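PDB 2GH9: maltose/maltodextrin-binding protein from Thermus thermophilus, which binds maltotriose, and probably related maltodextrins, as a periplasmic receptor that likely delivers them to a membrane transporter. Local coordinates for residues 137-151 and 218-231. Residues are numbered along the deposited sequence; the frame is centred on the assembly and turned at random.
Sequences LAQKLTTGATFGFLY and ADGAFKDGALAMIL
Met229 reaches from an inner strand past the edge strand to Leu137 and Ala138 of helix 131-141, and following it outward shows how a sheet and a helix are joined. Its CB lies 3.3 Å from Gly148 O and also touches CD1 of Phe149. CG, anti to the carbonyl carbon (chi1 -71°), stays near the same oxygen; after an extended step the chain bends at SD, bringing CE back to within 3.5 Å of Gly148 O, 3.8 Å from Leu137 CD2 and against Ala138 CB. Beside it, Leu141 CD1 packs on Ala228 CB.

The two backbones run parallel. Phe147 N donates to Ala226 O at 2.9 Å, almost straight, and Phe147 O accepts from Ala228 N; further on, Leu150 N bonds Met229 O at 3.2 Å. Between them both chains turn a corner, at Gly148 and Ala228, where Met229 N gives Gly148 O only a weak, bent bond. Thr142 OG1 spans from Ala138 O to Gly148 N, tying the helix end to this corner.

On the other face Leu227 CD1 touches both Phe147 CB (3.5 Å) and Leu150 CG, while Leu150 CB meets Ala218 CB of helix 215-224. A Schellman motif at Gly225 ends that helix and leads into the strand. The short, weakly bonded strand 149-150 is the outermost strand of a four-stranded mixed sheet flanked by helices, the layered alpha/beta architecture characteristic of a periplasmic binding protein lobe.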
ATOM      1  N   LEU A 137       8.553  17.352  19.034  1.00 33.92           N
ATOM      2  CA  LEU A 137       8.913  16.015  19.496  1.00 33.61           C
ATOM      3  C   LEU A 137       9.942  15.322  18.594  1.00 33.78           C
ATOM      4  O   LEU A 137      10.935  14.786  19.090  1.00 33.55           O
ATOM      5  CB  LEU A 137       7.660  15.155  19.590  1.00 33.78           C
ATOM      6  CG  LEU A 137       7.739  13.736  20.141  1.00 34.19           C
ATOM      7  CD1 LEU A 137       8.282  13.743  21.570  1.00 33.68           C
ATOM      8  CD2 LEU A 137       6.350  13.067  20.077  1.00 33.62           C
ATOM      9  N   ALA A 138       9.698  15.319  17.282  1.00 33.67           N
ATOM     10  CA  ALA A 138      10.558  14.617  16.338  1.00 34.04           C
ATOM     11  C   ALA A 138      11.976  15.190  16.356  1.00 34.35           C
ATOM     12  O   ALA A 138      12.950  14.451  16.294  1.00 33.10           O
ATOM     13  CB  ALA A 138       9.970  14.676  14.909  1.00 33.49           C
ATOM     14  N   GLN A 139      12.077  16.516  16.418  1.00 35.36           N
ATOM     15  CA  GLN A 139      13.381  17.182  16.465  1.00 36.34           C
ATOM     16  C   GLN A 139      14.099  16.881  17.785  1.00 37.58           C
ATOM     17  O   GLN A 139      15.316  16.638  17.786  1.00 38.16           O
ATOM     18  CB  GLN A 139      13.237  18.696  16.255  1.00 35.88           C
ATOM     19  CG  GLN A 139      13.012  19.089  14.770  1.00 36.10           C
ATOM     20  CD  GLN A 139      12.601  20.534  14.594  1.00 35.46           C
ATOM     21  OE1 GLN A 139      12.086  21.160  15.517  1.00 36.02           O
ATOM     22  NE2 GLN A 139      12.793  21.060  13.400  1.00 35.70           N
ATOM     23  N   LYS A 140      13.336  16.895  18.878  1.00 38.72           N
ATOM     24  CA  LYS A 140      13.845  16.587  20.217  1.00 39.69           C
ATOM     25  C   LYS A 140      14.449  15.191  20.310  1.00 40.48           C
ATOM     26  O   LYS A 140      15.512  15.001  20.918  1.00 40.52           O
ATOM     27  CB  LYS A 140      12.728  16.701  21.259  1.00 39.94           C
ATOM     28  CG  LYS A 140      13.189  16.373  22.689  1.00 39.74           C
ATOM     29  CD  LYS A 140      12.053  16.394  23.687  1.00 41.01           C
ATOM     30  CE  LYS A 140      12.472  15.761  25.027  1.00 42.94           C
ATOM     31  NZ  LYS A 140      12.697  14.244  24.962  1.00 44.56           N
ATOM     32  N   LEU A 141      13.750  14.215  19.735  1.00 40.53           N
ATOM     33  CA  LEU A 141      14.132  12.819  19.873  1.00 40.72           C
ATOM     34  C   LEU A 141      15.201  12.434  18.879  1.00 41.21           C
ATOM     35  O   LEU A 141      15.720  11.322  18.951  1.00 42.40           O
ATOM     36  CB  LEU A 141      12.908  11.902  19.736  1.00 40.56           C
ATOM     37  CG  LEU A 141      11.820  12.109  20.786  1.00 40.23           C
ATOM     38  CD1 LEU A 141      10.537  11.391  20.397  1.00 40.26           C
ATOM     39  CD2 LEU A 141      12.305  11.666  22.171  1.00 42.63           C
ATOM     40  N   THR A 142      15.534  13.339  17.958  1.00 41.55           N
ATOM     41  CA  THR A 142      16.622  13.131  17.012  1.00 42.03           C
ATOM     42  C   THR A 142      17.930  13.641  17.623  1.00 42.78           C
ATOM     43  O   THR A 142      18.007  14.787  18.063  1.00 42.75           O
ATOM     44  CB  THR A 142      16.346  13.859  15.675  1.00 41.83           C
ATOM     45  OG1 THR A 142      15.025  13.530  15.216  1.00 40.48           O
ATOM     46  CG2 THR A 142      17.382  13.474  14.623  1.00 41.49           C
ATOM     47  N   THR A 143      18.943  12.779  17.643  1.00 43.89           N
ATOM     48  CA  THR A 143      20.209  13.028  18.352  1.00 44.54           C
ATOM     49  C   THR A 143      21.390  12.399  17.561  1.00 45.22           C
ATOM     50  O   THR A 143      21.397  12.431  16.326  1.00 46.08           O
ATOM     51  CB  THR A 143      20.146  12.453  19.810  1.00 44.81           C
ATOM     52  OG1 THR A 143      19.986  11.025  19.755  1.00 45.75           O
ATOM     53  CG2 THR A 143      19.010  13.083  20.627  1.00 44.26           C
ATOM     54  N   GLY A 144      22.379  11.838  18.261  1.00 45.40           N
ATOM     55  CA  GLY A 144      23.457  11.088  17.615  1.00 45.27           C
ATOM     56  C   GLY A 144      22.972   9.828  16.907  1.00 45.27           C
ATOM     57  O   GLY A 144      22.973   9.766  15.668  1.00 45.93           O
ATOM     58  N   ALA A 145      22.540   8.829  17.683  1.00 44.82           N
ATOM     59  CA  ALA A 145      22.156   7.515  17.112  1.00 44.25           C
ATOM     60  C   ALA A 145      20.638   7.227  17.093  1.00 43.76           C
ATOM     61  O   ALA A 145      20.217   6.138  16.681  1.00 44.31           O
ATOM     62  CB  ALA A 145      22.895   6.385  17.849  1.00 44.48           C
ATOM     63  N   THR A 146      19.833   8.197  17.529  1.00 42.66           N
ATOM     64  CA  THR A 146      18.376   8.044  17.634  1.00 41.61           C
ATOM     65  C   THR A 146      17.678   8.993  16.669  1.00 40.53           C
ATOM     66  O   THR A 146      18.200  10.076  16.355  1.00 40.62           O
ATOM     67  CB  THR A 146      17.912   8.320  19.084  1.00 41.71           C
ATOM     68  OG1 THR A 146      18.495   7.337  19.950  1.00 42.35           O
ATOM     69  CG2 THR A 146      16.409   8.267  19.211  1.00 42.46           C
ATOM     70  N   PHE A 147      16.512   8.578  16.180  1.00 38.74           N
ATOM     71  CA  PHE A 147      15.752   9.386  15.229  1.00 37.41           C
ATOM     72  C   PHE A 147      14.342   9.621  15.743  1.00 35.56           C
ATOM     73  O   PHE A 147      13.722   8.722  16.320  1.00 35.36           O
ATOM     74  CB  PHE A 147      15.709   8.699  13.868  1.00 38.14           C
ATOM     75  CG  PHE A 147      17.047   8.605  13.189  1.00 39.11           C
ATOM     76  CD1 PHE A 147      17.500   9.638  12.372  1.00 39.07           C
ATOM     77  CD2 PHE A 147      17.853   7.482  13.357  1.00 39.56           C
ATOM     78  CE1 PHE A 147      18.737   9.556  11.735  1.00 39.46           C
ATOM     79  CE2 PHE A 147      19.094   7.397  12.726  1.00 39.14           C
ATOM     80  CZ  PHE A 147      19.528   8.437  11.909  1.00 39.77           C
ATOM     81  N   GLY A 148      13.837  10.835  15.559  1.00 33.66           N
ATOM     82  CA  GLY A 148      12.455  11.142  15.958  1.00 32.09           C
ATOM     83  C   GLY A 148      11.441  10.724  14.894  1.00 30.40           C
ATOM     84  O   GLY A 148      10.355  10.259  15.229  1.00 29.35           O
ATOM     85  N   PHE A 149      11.801  10.931  13.623  1.00 28.84           N
ATOM     86  CA  PHE A 149      10.943  10.602  12.493  1.00 28.16           C
ATOM     87  C   PHE A 149      11.696  10.261  11.213  1.00 27.12           C
ATOM     88  O   PHE A 149      12.550  11.018  10.736  1.00 28.02           O
ATOM     89  CB  PHE A 149       9.955  11.733  12.207  1.00 27.65           C
ATOM     90  CG  PHE A 149       9.121  11.494  10.992  1.00 27.51           C
ATOM     91  CD1 PHE A 149       8.176  10.464  10.975  1.00 26.17           C
ATOM     92  CD2 PHE A 149       9.266  12.281   9.859  1.00 27.16           C
ATOM     93  CE1 PHE A 149       7.424  10.234   9.854  1.00 25.28           C
ATOM     94  CE2 PHE A 149       8.490  12.050   8.736  1.00 26.43           C
ATOM     95  CZ  PHE A 149       7.578  11.027   8.739  1.00 24.97           C
ATOM     96  N   LEU A 150      11.344   9.109  10.638  1.00 25.79           N
ATOM     97  CA  LEU A 150      11.908   8.655   9.401  1.00 25.71           C
ATOM     98  C   LEU A 150      10.811   7.993   8.572  1.00 24.82           C
ATOM     99  O   LEU A 150       9.854   7.461   9.122  1.00 24.17           O
ATOM    100  CB  LEU A 150      13.050   7.665   9.647  1.00 25.88           C
ATOM    101  CG  LEU A 150      14.361   8.189  10.275  1.00 27.13           C
ATOM    102  CD1 LEU A 150      15.377   7.018  10.424  1.00 26.82           C
ATOM    103  CD2 LEU A 150      14.923   9.326   9.417  1.00 24.62           C
ATOM    104  N   TYR A 151      10.973   8.046   7.259  1.00 24.29           N
ATOM    105  CA  TYR A 151      10.073   7.347   6.328  1.00 24.40           C
ATOM    106  C   TYR A 151      10.698   7.274   4.935  1.00 24.21           C
ATOM    107  O   TYR A 151      11.697   7.949   4.657  1.00 23.95           O
ATOM    108  CB  TYR A 151       8.667   8.010   6.291  1.00 23.81           C
ATOM    109  CG  TYR A 151       8.515   9.200   5.362  1.00 23.96           C
ATOM    110  CD1 TYR A 151       9.186  10.390   5.617  1.00 24.79           C
ATOM    111  CD2 TYR A 151       7.666   9.152   4.252  1.00 22.03           C
ATOM    112  CE1 TYR A 151       9.062  11.474   4.786  1.00 23.45           C
ATOM    113  CE2 TYR A 151       7.531  10.250   3.397  1.00 23.44           C
ATOM    114  CZ  TYR A 151       8.241  11.416   3.689  1.00 24.23           C
ATOM    115  OH  TYR A 151       8.148  12.526   2.911  1.00 24.40           O
ATOM    116  N   ALA A 218      14.420   3.270   7.232  1.00 26.74           N
ATOM    117  CA  ALA A 218      13.401   3.680   8.208  1.00 26.41           C
ATOM    118  C   ALA A 218      12.784   2.480   8.915  1.00 25.84           C
ATOM    119  O   ALA A 218      12.577   2.501  10.126  1.00 24.90           O
ATOM    120  CB  ALA A 218      12.317   4.537   7.537  1.00 26.07           C
ATOM    121  N   ASP A 219      12.476   1.436   8.148  1.00 26.12           N
ATOM    122  CA  ASP A 219      11.865   0.256   8.714  1.00 26.83           C
ATOM    123  C   ASP A 219      12.828  -0.433   9.670  1.00 27.00           C
ATOM    124  O   ASP A 219      12.420  -0.884  10.744  1.00 26.97           O
ATOM    125  CB  ASP A 219      11.440  -0.706   7.620  1.00 26.70           C
ATOM    126  CG  ASP A 219      10.636  -1.862   8.161  1.00 27.18           C
ATOM    127  OD1 ASP A 219       9.664  -1.619   8.903  1.00 28.61           O
ATOM    128  OD2 ASP A 219      10.995  -3.013   7.849  1.00 29.78           O
ATOM    129  N   GLY A 220      14.097  -0.511   9.259  1.00 28.09           N
ATOM    130  CA  GLY A 220      15.153  -1.131  10.089  1.00 28.46           C
ATOM    131  C   GLY A 220      15.289  -0.421  11.424  1.00 28.65           C
ATOM    132  O   GLY A 220      15.270  -1.051  12.482  1.00 29.14           O
ATOM    133  N   ALA A 221      15.368   0.907  11.356  1.00 29.00           N
ATOM    134  CA  ALA A 221      15.413   1.769  12.532  1.00 28.52           C
ATOM    135  C   ALA A 221      14.263   1.581  13.525  1.00 28.42           C
ATOM    136  O   ALA A 221      14.496   1.541  14.732  1.00 27.19           O
ATOM    137  CB  ALA A 221      15.525   3.229  12.093  1.00 28.89           C
ATOM    138  N   PHE A 222      13.028   1.419  13.036  1.00 28.82           N
ATOM    139  CA  PHE A 222      11.870   1.227  13.920  1.00 29.17           C
ATOM    140  C   PHE A 222      11.895  -0.140  14.595  1.00 30.38           C
ATOM    141  O   PHE A 222      11.644  -0.248  15.803  1.00 30.71           O
ATOM    142  CB  PHE A 222      10.558   1.421  13.146  1.00 28.26           C
ATOM    143  CG  PHE A 222       9.361   1.734  14.017  1.00 27.77           C
ATOM    144  CD1 PHE A 222       9.141   3.026  14.489  1.00 26.44           C
ATOM    145  CD2 PHE A 222       8.443   0.745  14.340  1.00 25.35           C
ATOM    146  CE1 PHE A 222       8.024   3.327  15.269  1.00 25.87           C
ATOM    147  CE2 PHE A 222       7.325   1.029  15.122  1.00 27.85           C
ATOM    148  CZ  PHE A 222       7.110   2.328  15.588  1.00 26.35           C
ATOM    149  N   LYS A 223      12.197  -1.182  13.811  1.00 31.60           N
ATOM    150  CA  LYS A 223      12.373  -2.545  14.339  1.00 32.47           C
ATOM    151  C   LYS A 223      13.457  -2.617  15.402  1.00 33.24           C
ATOM    152  O   LYS A 223      13.260  -3.248  16.437  1.00 34.18           O
ATOM    153  CB  LYS A 223      12.722  -3.542  13.223  1.00 32.14           C
ATOM    154  CG  LYS A 223      11.528  -3.987  12.431  1.00 32.80           C
ATOM    155  CD  LYS A 223      11.784  -5.243  11.594  1.00 33.33           C
ATOM    156  CE  LYS A 223      12.910  -5.096  10.601  1.00 32.03           C
ATOM    157  NZ  LYS A 223      12.939  -6.260   9.663  1.00 33.86           N
ATOM    158  N   ASP A 224      14.590  -1.959  15.137  1.00 34.26           N
ATOM    159  CA  ASP A 224      15.718  -1.916  16.087  1.00 34.28           C
ATOM    160  C   ASP A 224      15.372  -1.186  17.374  1.00 34.61           C
ATOM    161  O   ASP A 224      15.968  -1.454  18.402  1.00 35.80           O
ATOM    162  CB  ASP A 224      16.924  -1.207  15.476  1.00 34.77           C
ATOM    163  CG  ASP A 224      17.543  -1.959  14.329  1.00 35.85           C
ATOM    164  OD1 ASP A 224      17.228  -3.139  14.104  1.00 35.86           O
ATOM    165  OD2 ASP A 224      18.389  -1.342  13.648  1.00 41.60           O
ATOM    166  N   GLY A 225      14.422  -0.255  17.318  1.00 34.11           N
ATOM    167  CA  GLY A 225      14.020   0.517  18.487  1.00 33.31           C
ATOM    168  C   GLY A 225      14.752   1.845  18.564  1.00 33.19           C
ATOM    169  O   GLY A 225      14.710   2.512  19.584  1.00 34.41           O
ATOM    170  N   ALA A 226      15.442   2.222  17.492  1.00 32.35           N
ATOM    171  CA  ALA A 226      16.151   3.502  17.425  1.00 32.05           C
ATOM    172  C   ALA A 226      15.276   4.683  16.913  1.00 31.62           C
ATOM    173  O   ALA A 226      15.759   5.828  16.848  1.00 32.05           O
ATOM    174  CB  ALA A 226      17.398   3.354  16.569  1.00 31.81           C
ATOM    175  N   LEU A 227      14.007   4.411  16.579  1.00 30.87           N
ATOM    176  CA  LEU A 227      13.150   5.377  15.875  1.00 29.86           C
ATOM    177  C   LEU A 227      11.787   5.594  16.528  1.00 29.35           C
ATOM    178  O   LEU A 227      10.974   4.671  16.659  1.00 29.33           O
ATOM    179  CB  LEU A 227      12.986   4.973  14.410  1.00 30.67           C
ATOM    180  CG  LEU A 227      12.082   5.853  13.520  1.00 30.16           C
ATOM    181  CD1 LEU A 227      12.593   7.281  13.388  1.00 30.15           C
ATOM    182  CD2 LEU A 227      11.908   5.195  12.163  1.00 28.87           C
ATOM    183  N   ALA A 228      11.546   6.843  16.917  1.00 27.56           N
ATOM    184  CA  ALA A 228      10.348   7.230  17.619  1.00 27.41           C
ATOM    185  C   ALA A 228       9.069   7.051  16.788  1.00 26.45           C
ATOM    186  O   ALA A 228       8.086   6.484  17.257  1.00 25.44           O
ATOM    187  CB  ALA A 228      10.474   8.714  18.064  1.00 27.36           C
ATOM    188  N   MET A 229       9.106   7.576  15.571  1.00 26.62           N
ATOM    189  CA  MET A 229       7.937   7.635  14.692  1.00 26.04           C
ATOM    190  C   MET A 229       8.309   7.263  13.256  1.00 25.35           C
ATOM    191  O   MET A 229       9.356   7.657  12.743  1.00 26.18           O
ATOM    192  CB  MET A 229       7.312   9.039  14.737  1.00 26.38           C
ATOM    193  CG  MET A 229       6.613   9.342  16.043  1.00 25.85           C
ATOM    194  SD  MET A 229       6.040  11.027  16.364  1.00 25.21           S
ATOM    195  CE  MET A 229       7.602  11.886  16.638  1.00 23.84           C
ATOM    196  N   ILE A 230       7.439   6.486  12.614  1.00 24.36           N
ATOM    197  CA  ILE A 230       7.575   6.168  11.203  1.00 23.28           C
ATOM    198  C   ILE A 230       6.231   6.381  10.493  1.00 22.05           C
ATOM    199  O   ILE A 230       5.185   6.224  11.080  1.00 22.39           O
ATOM    200  CB  ILE A 230       8.067   4.700  11.012  1.00 23.80           C
ATOM    201  CG1 ILE A 230       8.589   4.466   9.594  1.00 22.29           C
ATOM    202  CG2 ILE A 230       6.971   3.695  11.424  1.00 21.90           C
ATOM    203  CD1 ILE A 230       9.152   3.026   9.355  1.00 22.63           C
ATOM    204  N   LEU A 231       6.289   6.753   9.234  1.00 22.06           N
ATOM    205  CA  LEU A 231       5.141   6.737   8.355  1.00 21.58           C
ATOM    206  C   LEU A 231       5.252   5.408   7.594  1.00 21.20           C
ATOM    207  O   LEU A 231       6.127   5.238   6.740  1.00 22.45           O
ATOM    208  CB  LEU A 231       5.170   7.933   7.407  1.00 21.59           C
ATOM    209  CG  LEU A 231       3.980   8.095   6.461  1.00 21.70           C
ATOM    210  CD1 LEU A 231       2.629   8.272   7.199  1.00 21.49           C
ATOM    211  CD2 LEU A 231       4.214   9.242   5.493  1.00 22.61           C
TER